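Local coordinates for protein 6-phospho-alpha-glucosidase (Merdibacter massiliensis, PDB 6VC6) that probably hydrolyses 6-phospho-alpha-glucosides, as a family 4 glycoside hydrolase that holds NAD and a manganese ion beside its sugar phosphate, at residues Gly114-Met126 with Met429-Lys441. Residues are numbered along the deposited sequence; the frame is centred on the assembly and turned at random.
With NAD (nicotinamide-adenine-dinucleotide), chain G.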
ATOM      1  N   GLY A 114     -12.732  -8.834  -1.898  1.00 35.35           N
ATOM      2  CA  GLY A 114     -11.994  -8.243  -3.002  1.00 38.41           C
ATOM      3  C   GLY A 114     -10.506  -8.151  -2.728  1.00 39.36           C
ATOM      4  O   GLY A 114      -9.687  -8.320  -3.635  1.00 43.69           O
ATOM      5  N   GLY A 115     -10.135  -7.885  -1.474  1.00 32.56           N
ATOM      6  CA  GLY A 115      -8.725  -7.789  -1.140  1.00 39.00           C
ATOM      7  C   GLY A 115      -8.013  -9.126  -1.207  1.00 36.88           C
ATOM      8  O   GLY A 115      -6.878  -9.211  -1.685  1.00 36.02           O
HETATM    9  N   MSE A 116      -8.665 -10.184  -0.738  1.00 35.53           N
HETATM   10  CA  MSE A 116      -8.063 -11.510  -0.743  1.00 42.04           C
HETATM   11  C   MSE A 116      -7.979 -12.066  -2.162  1.00 36.07           C
HETATM   12  O   MSE A 116      -7.058 -12.814  -2.489  1.00 35.16           O
HETATM   13  CB  MSE A 116      -8.850 -12.455   0.163  1.00 38.80           C
HETATM   14  CG  MSE A 116      -8.649 -12.170   1.645  1.00 44.04           C
HETATM   15 SE   MSE A 116      -9.572 -13.426   2.813  1.00 54.31          SE
HETATM   16  CE  MSE A 116     -11.375 -12.703   2.658  1.00 49.23           C
ATOM     17  N   ALA A 117      -8.947 -11.697  -3.001  1.00 38.09           N
ATOM     18  CA  ALA A 117      -8.863 -12.044  -4.416  1.00 34.81           C
ATOM     19  C   ALA A 117      -7.701 -11.319  -5.078  1.00 34.34           C
ATOM     20  O   ALA A 117      -6.918 -11.922  -5.822  1.00 34.42           O
ATOM     21  CB  ALA A 117     -10.177 -11.709  -5.119  1.00 38.17           C
ATOM     22  N   TYR A 118      -7.581 -10.013  -4.823  1.00 31.88           N
ATOM     23  CA  TYR A 118      -6.407  -9.271  -5.261  1.00 36.38           C
ATOM     24  C   TYR A 118      -5.135  -9.837  -4.642  1.00 36.94           C
ATOM     25  O   TYR A 118      -4.080  -9.846  -5.286  1.00 34.98           O
ATOM     26  CB  TYR A 118      -6.577  -7.791  -4.903  1.00 36.99           C
ATOM     27  CG  TYR A 118      -5.485  -6.871  -5.406  1.00 35.39           C
ATOM     28  CD1 TYR A 118      -4.767  -7.167  -6.559  1.00 36.24           C
ATOM     29  CD2 TYR A 118      -5.181  -5.696  -4.730  1.00 36.76           C
ATOM     30  CE1 TYR A 118      -3.770  -6.323  -7.015  1.00 37.34           C
ATOM     31  CE2 TYR A 118      -4.189  -4.846  -5.180  1.00 37.77           C
ATOM     32  CZ  TYR A 118      -3.486  -5.164  -6.322  1.00 39.82           C
ATOM     33  OH  TYR A 118      -2.497  -4.318  -6.770  1.00 32.44           O
ATOM     34  N   GLY A 119      -5.219 -10.330  -3.404  1.00 35.53           N
ATOM     35  CA  GLY A 119      -4.043 -10.892  -2.760  1.00 34.93           C
ATOM     36  C   GLY A 119      -3.533 -12.142  -3.451  1.00 38.17           C
ATOM     37  O   GLY A 119      -2.322 -12.330  -3.597  1.00 32.88           O
ATOM     38  N   LEU A 120      -4.446 -13.012  -3.887  1.00 33.23           N
ATOM     39  CA  LEU A 120      -4.031 -14.233  -4.569  1.00 39.11           C
ATOM     40  C   LEU A 120      -3.379 -13.922  -5.910  1.00 38.03           C
ATOM     41  O   LEU A 120      -2.415 -14.587  -6.307  1.00 38.83           O
ATOM     42  CB  LEU A 120      -5.227 -15.167  -4.750  1.00 37.16           C
ATOM     43  CG  LEU A 120      -5.637 -15.962  -3.508  1.00 38.35           C
ATOM     44  CD1 LEU A 120      -6.732 -16.964  -3.843  1.00 38.04           C
ATOM     45  CD2 LEU A 120      -4.433 -16.661  -2.895  1.00 35.98           C
ATOM     46  N   ARG A 121      -3.889 -12.914  -6.622  1.00 36.10           N
ATOM     47  CA  ARG A 121      -3.247 -12.490  -7.863  1.00 36.64           C
ATOM     48  C   ARG A 121      -1.868 -11.903  -7.591  1.00 39.76           C
ATOM     49  O   ARG A 121      -0.921 -12.149  -8.347  1.00 36.23           O
ATOM     50  CB  ARG A 121      -4.122 -11.470  -8.590  1.00 37.80           C
ATOM     51  CG  ARG A 121      -5.398 -12.040  -9.180  1.00 39.37           C
ATOM     52  CD  ARG A 121      -6.003 -11.089 -10.204  1.00 33.70           C
ATOM     53  NE  ARG A 121      -6.270  -9.767  -9.642  1.00 29.96           N
ATOM     54  CZ  ARG A 121      -7.346  -9.462  -8.924  1.00 36.92           C
ATOM     55  NH1 ARG A 121      -8.264 -10.385  -8.671  1.00 29.92           N
ATOM     56  NH2 ARG A 121      -7.505  -8.231  -8.456  1.00 32.46           N
ATOM     57  N   SER A 122      -1.737 -11.127  -6.513  1.00 33.89           N
ATOM     58  CA  SER A 122      -0.459 -10.493  -6.210  1.00 38.10           C
ATOM     59  C   SER A 122       0.573 -11.517  -5.752  1.00 35.19           C
ATOM     60  O   SER A 122       1.758 -11.393  -6.081  1.00 37.53           O
ATOM     61  CB  SER A 122      -0.651  -9.407  -5.153  1.00 36.45           C
ATOM     62  OG  SER A 122      -1.409  -8.328  -5.670  1.00 41.62           O
ATOM     63  N   CYS A 123       0.145 -12.532  -4.996  1.00 36.29           N
ATOM     64  CA  CYS A 123       1.073 -13.574  -4.562  1.00 39.01           C
ATOM     65  C   CYS A 123       1.760 -14.234  -5.751  1.00 37.94           C
ATOM     66  O   CYS A 123       2.975 -14.462  -5.729  1.00 38.93           O
ATOM     67  CB  CYS A 123       0.339 -14.625  -3.729  1.00 38.95           C
ATOM     68  SG  CYS A 123      -0.107 -14.102  -2.062  1.00 44.01           S
ATOM     69  N   VAL A 124       0.995 -14.542  -6.799  1.00 38.74           N
ATOM     70  CA  VAL A 124       1.559 -15.203  -7.972  1.00 40.96           C
ATOM     71  C   VAL A 124       2.536 -14.278  -8.690  1.00 40.63           C
ATOM     72  O   VAL A 124       3.660 -14.670  -9.020  1.00 41.96           O
ATOM     73  CB  VAL A 124       0.432 -15.671  -8.911  1.00 41.10           C
ATOM     74  CG1 VAL A 124       1.005 -16.158 -10.233  1.00 38.55           C
ATOM     75  CG2 VAL A 124      -0.396 -16.760  -8.245  1.00 40.16           C
ATOM     76  N   ASP A 125       2.124 -13.031  -8.932  1.00 38.90           N
ATOM     77  CA  ASP A 125       2.926 -12.132  -9.754  1.00 41.51           C
ATOM     78  C   ASP A 125       4.089 -11.513  -8.987  1.00 42.03           C
ATOM     79  O   ASP A 125       5.132 -11.228  -9.588  1.00 41.24           O
ATOM     80  CB  ASP A 125       2.040 -11.033 -10.343  1.00 41.50           C
ATOM     81  CG  ASP A 125       1.230 -11.510 -11.536  1.00 45.09           C
ATOM     82  OD1 ASP A 125       1.109 -12.739 -11.723  1.00 45.90           O
ATOM     83  OD2 ASP A 125       0.715 -10.654 -12.286  1.00 42.12           O
HETATM   84  N   MSE A 126       3.936 -11.272  -7.695  1.00 37.72           N
HETATM   85  CA  MSE A 126       5.016 -10.711  -6.904  1.00 39.51           C
HETATM   86  C   MSE A 126       6.157 -11.693  -6.726  1.00 41.36           C
HETATM   87  O   MSE A 126       7.303 -11.294  -6.883  1.00 36.78           O
HETATM   88  CB  MSE A 126       4.555 -10.230  -5.539  1.00 36.80           C
HETATM   89  CG  MSE A 126       3.817  -8.899  -5.531  1.00 39.69           C
HETATM   90 SE   MSE A 126       4.896  -7.360  -6.051  0.70 50.75          SE
HETATM   91  CE  MSE A 126       6.286  -7.449  -4.702  1.00 46.95           C
HETATM   92  N   MSE A 429     -15.185 -16.066  -7.430  1.00 35.74           N
HETATM   93  CA  MSE A 429     -13.859 -15.494  -7.640  1.00 40.98           C
HETATM   94  C   MSE A 429     -12.980 -16.425  -8.469  1.00 38.19           C
HETATM   95  O   MSE A 429     -12.208 -15.973  -9.315  1.00 38.40           O
HETATM   96  CB  MSE A 429     -13.184 -15.201  -6.298  1.00 42.12           C
HETATM   97  CG  MSE A 429     -13.953 -14.251  -5.395  1.00 62.24           C
HETATM   98 SE   MSE A 429     -13.519 -12.377  -5.660  1.00 88.40          SE
HETATM   99  CE  MSE A 429     -14.723 -11.997  -7.132  1.00 38.45           C
ATOM    100  N   ILE A 430     -13.105 -17.729  -8.213  1.00 38.75           N
ATOM    101  CA  ILE A 430     -12.300 -18.718  -8.927  1.00 36.70           C
ATOM    102  C   ILE A 430     -12.563 -18.641 -10.426  1.00 40.50           C
ATOM    103  O   ILE A 430     -11.645 -18.793 -11.243  1.00 42.46           O
ATOM    104  CB  ILE A 430     -12.580 -20.129  -8.371  1.00 38.88           C
ATOM    105  CG1 ILE A 430     -11.966 -20.289  -6.979  1.00 37.53           C
ATOM    106  CG2 ILE A 430     -12.046 -21.204  -9.313  1.00 37.50           C
ATOM    107  CD1 ILE A 430     -12.313 -21.600  -6.310  1.00 38.86           C
ATOM    108  N   GLU A 431     -13.814 -18.380 -10.811  1.00 40.65           N
ATOM    109  CA  GLU A 431     -14.173 -18.376 -12.226  1.00 48.01           C
ATOM    110  C   GLU A 431     -13.565 -17.180 -12.951  1.00 45.68           C
ATOM    111  O   GLU A 431     -12.951 -17.334 -14.013  1.00 47.18           O
ATOM    112  CB  GLU A 431     -15.695 -18.384 -12.375  1.00 51.81           C
ATOM    113  CG  GLU A 431     -16.203 -19.084 -13.629  1.00 60.70           C
ATOM    114  CD  GLU A 431     -16.000 -20.588 -13.589  1.00 69.78           C
ATOM    115  OE1 GLU A 431     -16.037 -21.219 -14.667  1.00 76.93           O
ATOM    116  OE2 GLU A 431     -15.795 -21.141 -12.487  1.00 67.14           O
ATOM    117  N   VAL A 432     -13.725 -15.976 -12.394  1.00 38.76           N
ATOM    118  CA  VAL A 432     -13.231 -14.780 -13.070  1.00 38.61           C
ATOM    119  C   VAL A 432     -11.715 -14.655 -12.977  1.00 44.04           C
ATOM    120  O   VAL A 432     -11.102 -13.996 -13.823  1.00 40.84           O
ATOM    121  CB  VAL A 432     -13.908 -13.519 -12.503  1.00 43.56           C
ATOM    122  CG1 VAL A 432     -15.317 -13.377 -13.061  1.00 43.09           C
ATOM    123  CG2 VAL A 432     -13.927 -13.559 -10.984  1.00 41.98           C
ATOM    124  N   ASN A 433     -11.092 -15.265 -11.968  1.00 43.81           N
ATOM    125  CA  ASN A 433      -9.643 -15.245 -11.801  1.00 44.16           C
ATOM    126  C   ASN A 433      -8.981 -16.495 -12.372  1.00 45.11           C
ATOM    127  O   ASN A 433      -7.989 -16.977 -11.813  1.00 48.02           O
ATOM    128  CB  ASN A 433      -9.280 -15.092 -10.323  1.00 39.50           C
ATOM    129  CG  ASN A 433      -9.513 -13.689  -9.805  1.00 42.73           C
ATOM    130  OD1 ASN A 433      -8.650 -12.821  -9.925  1.00 38.89           O
ATOM    131  ND2 ASN A 433     -10.680 -13.462  -9.214  1.00 34.28           N
ATOM    132  N   LYS A 434      -9.503 -17.016 -13.485  1.00 45.89           N
ATOM    133  CA  LYS A 434      -9.132 -18.355 -13.938  1.00 50.01           C
ATOM    134  C   LYS A 434      -7.635 -18.475 -14.203  1.00 54.07           C
ATOM    135  O   LYS A 434      -6.986 -19.419 -13.738  1.00 66.80           O
ATOM    136  CB  LYS A 434      -9.924 -18.723 -15.191  1.00 52.60           C
ATOM    137  CG  LYS A 434      -9.991 -20.219 -15.447  1.00 67.15           C
ATOM    138  CD  LYS A 434     -11.285 -20.801 -14.916  1.00 71.36           C
ATOM    139  CE  LYS A 434     -12.342 -20.812 -16.001  1.00 73.29           C
ATOM    140  NZ  LYS A 434     -13.709 -20.740 -15.440  1.00 71.41           N
ATOM    141  N   GLY A 435      -7.070 -17.535 -14.953  1.00 40.46           N
ATOM    142  CA  GLY A 435      -5.671 -17.639 -15.324  1.00 47.94           C
ATOM    143  C   GLY A 435      -4.737 -16.765 -14.513  1.00 52.27           C
ATOM    144  O   GLY A 435      -3.606 -16.504 -14.935  1.00 49.42           O
HETATM  145  N   MSE A 436      -5.186 -16.314 -13.346  1.00 44.48           N
HETATM  146  CA  MSE A 436      -4.400 -15.380 -12.545  1.00 47.96           C
HETATM  147  C   MSE A 436      -4.200 -15.857 -11.108  1.00 43.40           C
HETATM  148  O   MSE A 436      -3.374 -15.312 -10.374  1.00 42.76           O
HETATM  149  CB  MSE A 436      -5.064 -14.004 -12.545  1.00 46.04           C
HETATM  150  CG  MSE A 436      -5.088 -13.332 -13.909  1.00 57.55           C
HETATM  151 SE   MSE A 436      -6.509 -12.006 -14.071  1.00 65.29          SE
HETATM  152  CE  MSE A 436      -8.015 -13.207 -14.340  1.00 50.67           C
ATOM    153  N   TRP A 437      -4.957 -16.864 -10.712  1.00 41.17           N
ATOM    154  CA  TRP A 437      -4.884 -17.446  -9.382  1.00 42.89           C
ATOM    155  C   TRP A 437      -4.057 -18.720  -9.402  1.00 39.49           C
ATOM    156  O   TRP A 437      -3.849 -19.323 -10.458  1.00 43.29           O
ATOM    157  CB  TRP A 437      -6.291 -17.767  -8.865  1.00 39.35           C
ATOM    158  CG  TRP A 437      -6.951 -16.660  -8.109  1.00 39.81           C
ATOM    159  CD1 TRP A 437      -6.634 -15.333  -8.144  1.00 35.03           C
ATOM    160  CD2 TRP A 437      -8.050 -16.787  -7.198  1.00 38.01           C
ATOM    161  NE1 TRP A 437      -7.470 -14.626  -7.314  1.00 37.26           N
ATOM    162  CE2 TRP A 437      -8.347 -15.495  -6.721  1.00 36.00           C
ATOM    163  CE3 TRP A 437      -8.811 -17.867  -6.741  1.00 32.65           C
ATOM    164  CZ2 TRP A 437      -9.372 -15.256  -5.809  1.00 33.38           C
ATOM    165  CZ3 TRP A 437      -9.826 -17.627  -5.836  1.00 38.08           C
ATOM    166  CH2 TRP A 437     -10.097 -16.333  -5.378  1.00 36.72           C
ATOM    167  N   PRO A 438      -3.563 -19.165  -8.250  1.00 39.17           N
ATOM    168  CA  PRO A 438      -3.074 -20.541  -8.154  1.00 39.34           C
ATOM    169  C   PRO A 438      -4.244 -21.509  -8.201  1.00 42.33           C
ATOM    170  O   PRO A 438      -5.392 -21.152  -7.927  1.00 40.21           O
ATOM    171  CB  PRO A 438      -2.370 -20.579  -6.794  1.00 40.16           C
ATOM    172  CG  PRO A 438      -3.067 -19.529  -5.995  1.00 39.81           C
ATOM    173  CD  PRO A 438      -3.407 -18.437  -6.977  1.00 44.51           C
ATOM    174  N   GLU A 439      -3.946 -22.749  -8.575  1.00 41.39           N
ATOM    175  CA  GLU A 439      -4.976 -23.777  -8.572  1.00 44.73           C
ATOM    176  C   GLU A 439      -5.444 -24.033  -7.145  1.00 43.56           C
ATOM    177  O   GLU A 439      -4.647 -24.023  -6.203  1.00 42.53           O
ATOM    178  CB  GLU A 439      -4.453 -25.069  -9.197  1.00 50.09           C
ATOM    179  CG  GLU A 439      -5.336 -25.630 -10.301  1.00 58.62           C
ATOM    180  CD  GLU A 439      -4.914 -27.023 -10.727  1.00 64.06           C
ATOM    181  OE1 GLU A 439      -5.057 -27.963  -9.919  1.00 60.80           O
ATOM    182  OE2 GLU A 439      -4.430 -27.184 -11.865  1.00 75.19           O
ATOM    183  N   LEU A 440      -6.747 -24.242  -6.984  1.00 38.94           N
ATOM    184  CA  LEU A 440      -7.351 -24.506  -5.680  1.00 42.02           C
ATOM    185  C   LEU A 440      -8.106 -25.826  -5.777  1.00 43.19           C
ATOM    186  O   LEU A 440      -9.220 -25.876  -6.308  1.00 55.64           O
ATOM    187  CB  LEU A 440      -8.270 -23.362  -5.255  1.00 38.07           C
ATOM    188  CG  LEU A 440      -7.606 -22.004  -5.012  1.00 38.91           C
ATOM    189  CD1 LEU A 440      -8.628 -20.989  -4.521  1.00 35.83           C
ATOM    190  CD2 LEU A 440      -6.455 -22.131  -4.025  1.00 32.46           C
ATOM    191  N   LYS A 441      -7.498 -26.893  -5.267  1.00 43.90           N
ATOM    192  CA  LYS A 441      -8.097 -28.220  -5.331  1.00 52.03           C
ATOM    193  C   LYS A 441      -8.258 -28.821  -3.940  1.00 47.42           C
ATOM    194  O   LYS A 441      -8.070 -28.138  -2.934  1.00 46.18           O
ATOM    195  CB  LYS A 441      -7.252 -29.143  -6.210  1.00 51.05           C
ATOM    196  CG  LYS A 441      -7.241 -28.759  -7.679  1.00 60.31           C
ATOM    197  CD  LYS A 441      -8.651 -28.528  -8.197  1.00 68.46           C
ATOM    198  CE  LYS A 441      -8.709 -28.630  -9.712  1.00 71.27           C
ATOM    199  NZ  LYS A 441     -10.110 -28.743 -10.201  1.00 72.96           N
TER
HETATM  200  PA  NAD G 503      -2.541   0.716 -12.376  1.00 40.71           P
HETATM  201  O1A NAD G 503      -2.750   2.124 -12.880  1.00 40.30           O
HETATM  202  O2A NAD G 503      -3.332  -0.423 -12.971  1.00 43.12           O
HETATM  203  O5B NAD G 503      -0.979   0.357 -12.502  1.00 43.04           O
HETATM  204  C5B NAD G 503      -0.537  -0.993 -12.416  1.00 41.79           C
HETATM  205  C4B NAD G 503       0.581  -1.225 -13.418  1.00 40.45           C
HETATM  206  O4B NAD G 503       1.317  -2.398 -13.062  1.00 41.15           O
HETATM  207  C3B NAD G 503       0.014  -1.447 -14.810  1.00 40.41           C
HETATM  208  O3B NAD G 503       0.666  -0.575 -15.736  1.00 40.36           O
HETATM  209  C2B NAD G 503       0.344  -2.884 -15.150  1.00 39.24           C
HETATM  210  O2B NAD G 503       0.722  -3.005 -16.523  1.00 43.08           O
HETATM  211  C1B NAD G 503       1.510  -3.199 -14.229  1.00 38.24           C
HETATM  212  N9A NAD G 503       1.573  -4.642 -13.892  1.00 37.31           N
HETATM  213  C8A NAD G 503       0.541  -5.449 -13.579  1.00 43.58           C
HETATM  214  N7A NAD G 503       0.971  -6.715 -13.336  1.00 42.42           N
HETATM  215  C5A NAD G 503       2.307  -6.727 -13.500  1.00 39.88           C
HETATM  216  C6A NAD G 503       3.392  -7.732 -13.401  1.00 40.55           C
HETATM  217  N6A NAD G 503       3.129  -9.019 -13.067  1.00 40.85           N
HETATM  218  N1A NAD G 503       4.655  -7.322 -13.656  1.00 42.71           N
HETATM  219  C2A NAD G 503       4.935  -6.048 -13.988  1.00 42.51           C
HETATM  220  N3A NAD G 503       4.002  -5.087 -14.097  1.00 43.05           N
HETATM  221  C4A NAD G 503       2.696  -5.360 -13.872  1.00 38.87           C
HETATM  222  O3  NAD G 503      -2.745   0.690 -10.779  1.00 40.65           O
HETATM  223  PN  NAD G 503      -2.586   2.000  -9.861  1.00 40.40           P
HETATM  224  O1N NAD G 503      -3.965   2.481  -9.476  1.00 36.68           O
HETATM  225  O2N NAD G 503      -1.591   2.946 -10.492  1.00 35.23           O
HETATM  226  O5D NAD G 503      -1.905   1.340  -8.564  1.00 37.98           O
HETATM  227  C5D NAD G 503      -0.513   1.034  -8.562  1.00 37.33           C
HETATM  228  C4D NAD G 503      -0.222   0.135  -7.370  1.00 40.68           C
HETATM  229  O4D NAD G 503       0.207   0.923  -6.257  1.00 39.64           O
HETATM  230  C3D NAD G 503      -1.481  -0.602  -6.937  1.00 39.39           C
HETATM  231  O3D NAD G 503      -1.166  -1.981  -6.736  1.00 39.87           O
HETATM  232  C2D NAD G 503      -1.844   0.010  -5.604  1.00 36.49           C
HETATM  233  O2D NAD G 503      -2.432  -0.957  -4.734  1.00 38.34           O
HETATM  234  C1D NAD G 503      -0.489   0.467  -5.097  1.00 39.43           C
HETATM  235  N1N NAD G 503      -0.593   1.497  -4.067  1.00 38.32           N
HETATM  236  C2N NAD G 503      -0.194   1.164  -2.839  1.00 39.57           C
HETATM  237  C3N NAD G 503      -0.252   2.071  -1.797  1.00 42.64           C
HETATM  238  C7N NAD G 503       0.207   1.641  -0.436  1.00 41.80           C
HETATM  239  O7N NAD G 503      -0.056   2.334   0.533  1.00 39.00           O
HETATM  240  N7N NAD G 503       0.884   0.499  -0.325  1.00 37.90           N
HETATM  241  C4N NAD G 503      -0.724   3.354  -2.040  1.00 42.72           C
HETATM  242  C5N NAD G 503      -1.140   3.678  -3.328  1.00 41.64           C
HETATM  243  C6N NAD G 503      -1.057   2.724  -4.338  1.00 38.14           C
HETATM  244  O   HOH W   1      -1.438 -13.295 -11.557  1.00 44.35           O
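The C-terminal tail of this family 4 glycoside hydrolase folds back from the end of helix 419-432 and lays Trp437 against Leu120 of helix 113-136, a helix that also meets NAD. Leu120 CD1 sits 3.4 Å from the centroid of the indole six-membered ring, only 4° off its normal, a CH-pi contact over the middle of the face; CB of Asn433 covers the opposite face near the rim. At the indole edge Trp437 NE1 donates to Ala117 O at 3.1 Å, somewhat bent at 148°, the oxygen tilted out of the ring plane. That carbonyl also accepts the helical bond from Arg121 N, so two donors grip it. Ala117 CB meets the selenium of Met429 at 3.5 Å.

Arg121, bent at chi3 (-57°), turns its guanidinium back so that NH1 reaches Asn433 OD1 at 2.8 Å, on a lone pair and with the two flat groups nearly coplanar. Asn433 ND2 donates in turn to Met429 O (2.9 Å), which fixes the amide's flip where the helix ends. One turn beyond Leu120, Val124 CG2 packs on Pro438 CD at 3.7 Å, and a water bridges Met436 O and Asp125 OD1. The other carboxylate oxygen, Asp125 OD2, accepts from the adenine amino group N6A of NAD at 3.0 Å, linking this helix to the cofactor.

Helix 89-102 closes one flank, where Asp96 forms a salt bridge with Arg121 NH2 and Ile99 touches Met429; Tyr398 of helix 378-400 meets Val124 and Pro438, and helix 403-412 receives Leu440.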